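Local coordinates for Alr4995 protein (Nostoc sp., PDB 6LRF) that probably works as a bifunctional enzyme, hydrolysing arginine through an arginine dihydrolase activity and converting ornithine through an ornithine cyclodeaminase activity, at residues 464-474 / 676-687. Numbering follows the deposited sequence.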
loop_
_atom_site.group_PDB
_atom_site.type_symbol
_atom_site.label_atom_id
_atom_site.label_comp_id
_atom_site.label_asym_id
_atom_site.label_seq_id
_atom_site.Cartn_x
_atom_site.Cartn_y
_atom_site.Cartn_z
ATOM N N VAL B 464 -4.664 -4.687 -5.314
ATOM C CA VAL B 464 -4.222 -3.909 -6.464
ATOM C C VAL B 464 -4.853 -4.437 -7.769
ATOM O O VAL B 464 -5.257 -3.643 -8.607
ATOM C CB VAL B 464 -2.680 -3.877 -6.571
ATOM C CG1 VAL B 464 -2.232 -2.883 -7.618
ATOM C CG2 VAL B 464 -2.067 -3.489 -5.232
ATOM N N SER B 465 -4.983 -5.751 -7.948
ATOM C CA SER B 465 -5.668 -6.250 -9.152
ATOM C C SER B 465 -7.195 -6.112 -9.061
ATOM O O SER B 465 -7.801 -6.523 -8.072
ATOM C CB SER B 465 -5.306 -7.721 -9.421
ATOM O OG SER B 465 -3.907 -7.884 -9.579
ATOM N N SER B 466 -7.821 -5.554 -10.094
ATOM C CA SER B 466 -9.269 -5.361 -10.068
ATOM C C SER B 466 -10.004 -6.698 -10.136
ATOM O O SER B 466 -9.453 -7.706 -10.573
ATOM C CB SER B 466 -9.725 -4.456 -11.217
ATOM O OG SER B 466 -9.846 -5.193 -12.421
ATOM N N GLU B 467 -11.254 -6.703 -9.702
ATOM C CA GLU B 467 -12.040 -7.920 -9.693
ATOM C C GLU B 467 -12.158 -8.527 -11.096
ATOM O O GLU B 467 -12.162 -9.751 -11.258
ATOM C CB GLU B 467 -13.422 -7.642 -9.111
ATOM C CG GLU B 467 -14.409 -8.772 -9.306
ATOM C CD GLU B 467 -13.949 -10.063 -8.652
ATOM O OE1 GLU B 467 -13.304 -9.996 -7.573
ATOM O OE2 GLU B 467 -14.229 -11.141 -9.231
ATOM N N ARG B 468 -12.222 -7.669 -12.110
ATOM C CA ARG B 468 -12.387 -8.136 -13.488
ATOM C C ARG B 468 -11.146 -8.860 -13.973
ATOM O O ARG B 468 -11.229 -9.910 -14.617
ATOM C CB ARG B 468 -12.704 -6.964 -14.412
ATOM C CG ARG B 468 -13.976 -7.155 -15.205
ATOM C CD ARG B 468 -14.308 -5.876 -15.924
ATOM N NE ARG B 468 -15.551 -5.917 -16.691
ATOM C CZ ARG B 468 -16.759 -5.748 -16.162
ATOM N NH1 ARG B 468 -16.891 -5.537 -14.858
ATOM N NH2 ARG B 468 -17.834 -5.791 -16.938
ATOM N N ARG B 469 -10.000 -8.276 -13.657
ATOM C CA ARG B 469 -8.711 -8.852 -13.951
ATOM C C ARG B 469 -8.564 -10.215 -13.268
ATOM O O ARG B 469 -8.285 -11.225 -13.923
ATOM C CB ARG B 469 -7.612 -7.883 -13.504
ATOM C CG ARG B 469 -6.238 -8.496 -13.328
ATOM C CD ARG B 469 -5.505 -8.680 -14.645
ATOM N NE ARG B 469 -4.138 -9.142 -14.408
ATOM C CZ ARG B 469 -3.460 -9.943 -15.225
ATOM N NH1 ARG B 469 -4.016 -10.383 -16.352
ATOM N NH2 ARG B 469 -2.222 -10.309 -14.913
ATOM N N VAL B 470 -8.772 -10.236 -11.954
ATOM C CA VAL B 470 -8.631 -11.454 -11.170
ATOM C C VAL B 470 -9.516 -12.538 -11.766
ATOM O O VAL B 470 -9.126 -13.698 -11.879
ATOM C CB VAL B 470 -8.996 -11.209 -9.691
ATOM C CG1 VAL B 470 -9.326 -12.513 -8.994
ATOM C CG2 VAL B 470 -7.861 -10.483 -8.984
ATOM N N GLU B 471 -10.695 -12.138 -12.212
ATOM C CA GLU B 471 -11.652 -13.090 -12.721
ATOM C C GLU B 471 -11.221 -13.652 -14.091
ATOM O O GLU B 471 -11.448 -14.827 -14.389
ATOM C CB GLU B 471 -13.027 -12.430 -12.781
ATOM C CG GLU B 471 -14.142 -13.339 -13.234
ATOM C CD GLU B 471 -15.498 -12.662 -13.162
ATOM O OE1 GLU B 471 -15.541 -11.488 -12.723
ATOM O OE2 GLU B 471 -16.509 -13.295 -13.549
ATOM N N LEU B 472 -10.575 -12.832 -14.916
ATOM C CA LEU B 472 -10.103 -13.332 -16.206
ATOM C C LEU B 472 -8.877 -14.228 -16.002
ATOM O O LEU B 472 -8.769 -15.273 -16.640
ATOM C CB LEU B 472 -9.795 -12.182 -17.176
ATOM C CG LEU B 472 -10.855 -11.952 -18.271
ATOM C CD1 LEU B 472 -11.212 -13.253 -18.987
ATOM C CD2 LEU B 472 -12.128 -11.281 -17.729
ATOM N N VAL B 473 -7.976 -13.834 -15.100
ATOM C CA VAL B 473 -6.850 -14.688 -14.738
ATOM C C VAL B 473 -7.336 -16.042 -14.224
ATOM O O VAL B 473 -6.856 -17.094 -14.651
ATOM C CB VAL B 473 -5.961 -14.030 -13.674
ATOM C CG1 VAL B 473 -5.004 -15.059 -13.051
ATOM C CG2 VAL B 473 -5.200 -12.876 -14.282
ATOM N N VAL B 474 -8.309 -16.017 -13.323
ATOM C CA VAL B 474 -8.856 -17.255 -12.785
ATOM C C VAL B 474 -9.416 -18.121 -13.894
ATOM O O VAL B 474 -9.251 -19.343 -13.884
ATOM C CB VAL B 474 -9.950 -16.977 -11.724
ATOM C CG1 VAL B 474 -10.865 -18.177 -11.554
ATOM C CG2 VAL B 474 -9.303 -16.618 -10.415
ATOM N N VAL B 676 -1.530 -12.189 -9.772
ATOM C CA VAL B 676 -2.621 -11.308 -9.352
ATOM C C VAL B 676 -2.403 -10.881 -7.911
ATOM O O VAL B 676 -1.948 -11.669 -7.071
ATOM C CB VAL B 676 -4.026 -11.961 -9.474
ATOM C CG1 VAL B 676 -4.547 -11.846 -10.886
ATOM C CG2 VAL B 676 -3.997 -13.399 -9.025
ATOM N N VAL B 677 -2.712 -9.619 -7.641
ATOM C CA VAL B 677 -2.609 -9.065 -6.304
ATOM C C VAL B 677 -4.000 -9.000 -5.736
ATOM O O VAL B 677 -4.786 -8.128 -6.098
ATOM C CB VAL B 677 -1.985 -7.682 -6.297
ATOM C CG1 VAL B 677 -1.924 -7.158 -4.876
ATOM C CG2 VAL B 677 -0.598 -7.747 -6.901
ATOM N N THR B 678 -4.314 -9.948 -4.867
ATOM C CA THR B 678 -5.683 -10.116 -4.428
ATOM C C THR B 678 -5.737 -11.010 -3.193
ATOM O O THR B 678 -4.720 -11.547 -2.744
ATOM C CB THR B 678 -6.556 -10.702 -5.569
ATOM O OG1 THR B 678 -7.945 -10.496 -5.289
ATOM C CG2 THR B 678 -6.277 -12.189 -5.785
ATOM N N ASP B 679 -6.926 -11.118 -2.624
ATOM C CA ASP B 679 -7.193 -12.037 -1.530
ATOM C C ASP B 679 -7.107 -13.460 -2.066
ATOM O O ASP B 679 -7.826 -13.800 -3.016
ATOM C CB ASP B 679 -8.581 -11.753 -0.945
ATOM C CG ASP B 679 -8.951 -12.691 0.188
ATOM O OD1 ASP B 679 -9.068 -13.916 -0.060
ATOM O OD2 ASP B 679 -9.167 -12.194 1.321
ATOM N N VAL B 680 -6.265 -14.299 -1.459
ATOM C CA VAL B 680 -6.036 -15.629 -2.017
ATOM C C VAL B 680 -7.256 -16.525 -1.793
ATOM O O VAL B 680 -7.529 -17.446 -2.578
ATOM C CB VAL B 680 -4.750 -16.287 -1.431
ATOM C CG1 VAL B 680 -4.937 -16.631 0.034
ATOM C CG2 VAL B 680 -4.395 -17.529 -2.204
ATOM N N GLY B 681 -8.018 -16.245 -0.740
ATOM C CA GLY B 681 -9.259 -16.969 -0.520
ATOM C C GLY B 681 -10.275 -16.598 -1.584
ATOM O O GLY B 681 -11.001 -17.457 -2.095
ATOM N N LEU B 682 -10.327 -15.315 -1.922
ATOM C CA LEU B 682 -11.143 -14.877 -3.051
ATOM C C LEU B 682 -10.722 -15.639 -4.309
ATOM O O LEU B 682 -11.565 -16.206 -5.021
ATOM C CB LEU B 682 -11.015 -13.364 -3.279
ATOM C CG LEU B 682 -11.728 -12.858 -4.547
ATOM C CD1 LEU B 682 -13.200 -13.284 -4.556
ATOM C CD2 LEU B 682 -11.622 -11.357 -4.672
ATOM N N PHE B 683 -9.410 -15.652 -4.563
ATOM C CA PHE B 683 -8.851 -16.328 -5.735
ATOM C C PHE B 683 -9.269 -17.789 -5.776
ATOM O O PHE B 683 -9.741 -18.281 -6.803
ATOM C CB PHE B 683 -7.315 -16.215 -5.754
ATOM C CG PHE B 683 -6.669 -16.901 -6.932
ATOM C CD1 PHE B 683 -6.440 -16.210 -8.108
ATOM C CD2 PHE B 683 -6.302 -18.245 -6.865
ATOM C CE1 PHE B 683 -5.853 -16.838 -9.192
ATOM C CE2 PHE B 683 -5.717 -18.876 -7.950
ATOM C CZ PHE B 683 -5.493 -18.169 -9.114
ATOM N N LEU B 684 -9.092 -18.485 -4.653
ATOM C CA LEU B 684 -9.435 -19.903 -4.568
ATOM C C LEU B 684 -10.938 -20.149 -4.689
ATOM O O LEU B 684 -11.376 -21.175 -5.218
ATOM C CB LEU B 684 -8.914 -20.494 -3.251
ATOM C CG LEU B 684 -7.393 -20.673 -3.184
ATOM C CD1 LEU B 684 -6.906 -20.844 -1.751
ATOM C CD2 LEU B 684 -6.966 -21.859 -4.041
ATOM N N SER B 685 -11.732 -19.213 -4.193
ATOM C CA SER B 685 -13.172 -19.372 -4.275
ATOM C C SER B 685 -13.626 -19.403 -5.748
ATOM O O SER B 685 -14.294 -20.341 -6.191
ATOM C CB SER B 685 -13.876 -18.254 -3.507
ATOM O OG SER B 685 -15.238 -18.603 -3.307
ATOM N N LEU B 686 -13.229 -18.379 -6.491
ATOM C CA LEU B 686 -13.500 -18.272 -7.921
ATOM C C LEU B 686 -12.961 -19.448 -8.713
ATOM O O LEU B 686 -13.617 -19.948 -9.626
ATOM C CB LEU B 686 -12.879 -16.995 -8.460
ATOM C CG LEU B 686 -13.409 -15.694 -7.884
ATOM C CD1 LEU B 686 -12.496 -14.546 -8.278
ATOM C CD2 LEU B 686 -14.824 -15.480 -8.392
ATOM N N LEU B 687 -11.741 -19.866 -8.382
ATOM C CA LEU B 687 -11.106 -20.975 -9.075
ATOM C C LEU B 687 -11.951 -22.238 -8.964
ATOM O O LEU B 687 -12.152 -22.954 -9.955
ATOM C CB LEU B 687 -9.700 -21.227 -8.524
ATOM C CG LEU B 687 -8.952 -22.403 -9.144
ATOM C CD1 LEU B 687 -8.601 -22.103 -10.605
ATOM C CD2 LEU B 687 -7.705 -22.716 -8.332
#
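Ser465 holds Val677 by two bonds. Its backbone N donates to Val677 O (3.0 Å), while Ser465 OG accepts an almost straight bond from Val677 N (2.9 Å, N-H...O 169°). The side-chain oxygen thus serves where a neighbouring strand would offer a carbonyl, on the last strand of the parallel sheet, 673-677. OG can reach that N-H because it lies beside its own backbone N, chi1 -58°. With an alanine in its place, the amide of Val677 is likely to lose this acceptor, and of the two hydrogen bonds between the residues one would remain. Beside the bonds, Val464 CG2 rests on Val677 CG1, and Pro659 touches both valines.

Further along, helix 467-474 lays a row of valines on the strand end and on helix 680-687. Val470 can be followed outward: CB points toward the other segment and forks, CG1 meeting Leu686 CD1 at 3.8 Å and CG2 meeting Thr678 CB tip to tip at 3.7 Å. Val473 CG2 meets Val676 CG1 (3.6 Å) and also lies over one face of the Arg469 guanidinium of its own helix, toward the rim. Val474 fits against one side of the second helix, CG2 against Phe683 CE1 (3.7 Å) and CG1 over the backbone of Leu686 and Leu687. Glu467, bent at chi2, lays its carboxylate by the methyls Leu682 CD2 and Leu686 CD1.

Asp679 caps the second helix through OD1 to Leu682 N, while its OD2 takes Glu467 N of the second subunit. The two helix axes come within 9.8 Å at -49°, and the helices cover one face of a parallel six-stranded sheet near its outer strand, 673-677; the strand order, 3-2-1-4-5-6, is that of a Rossmann fold.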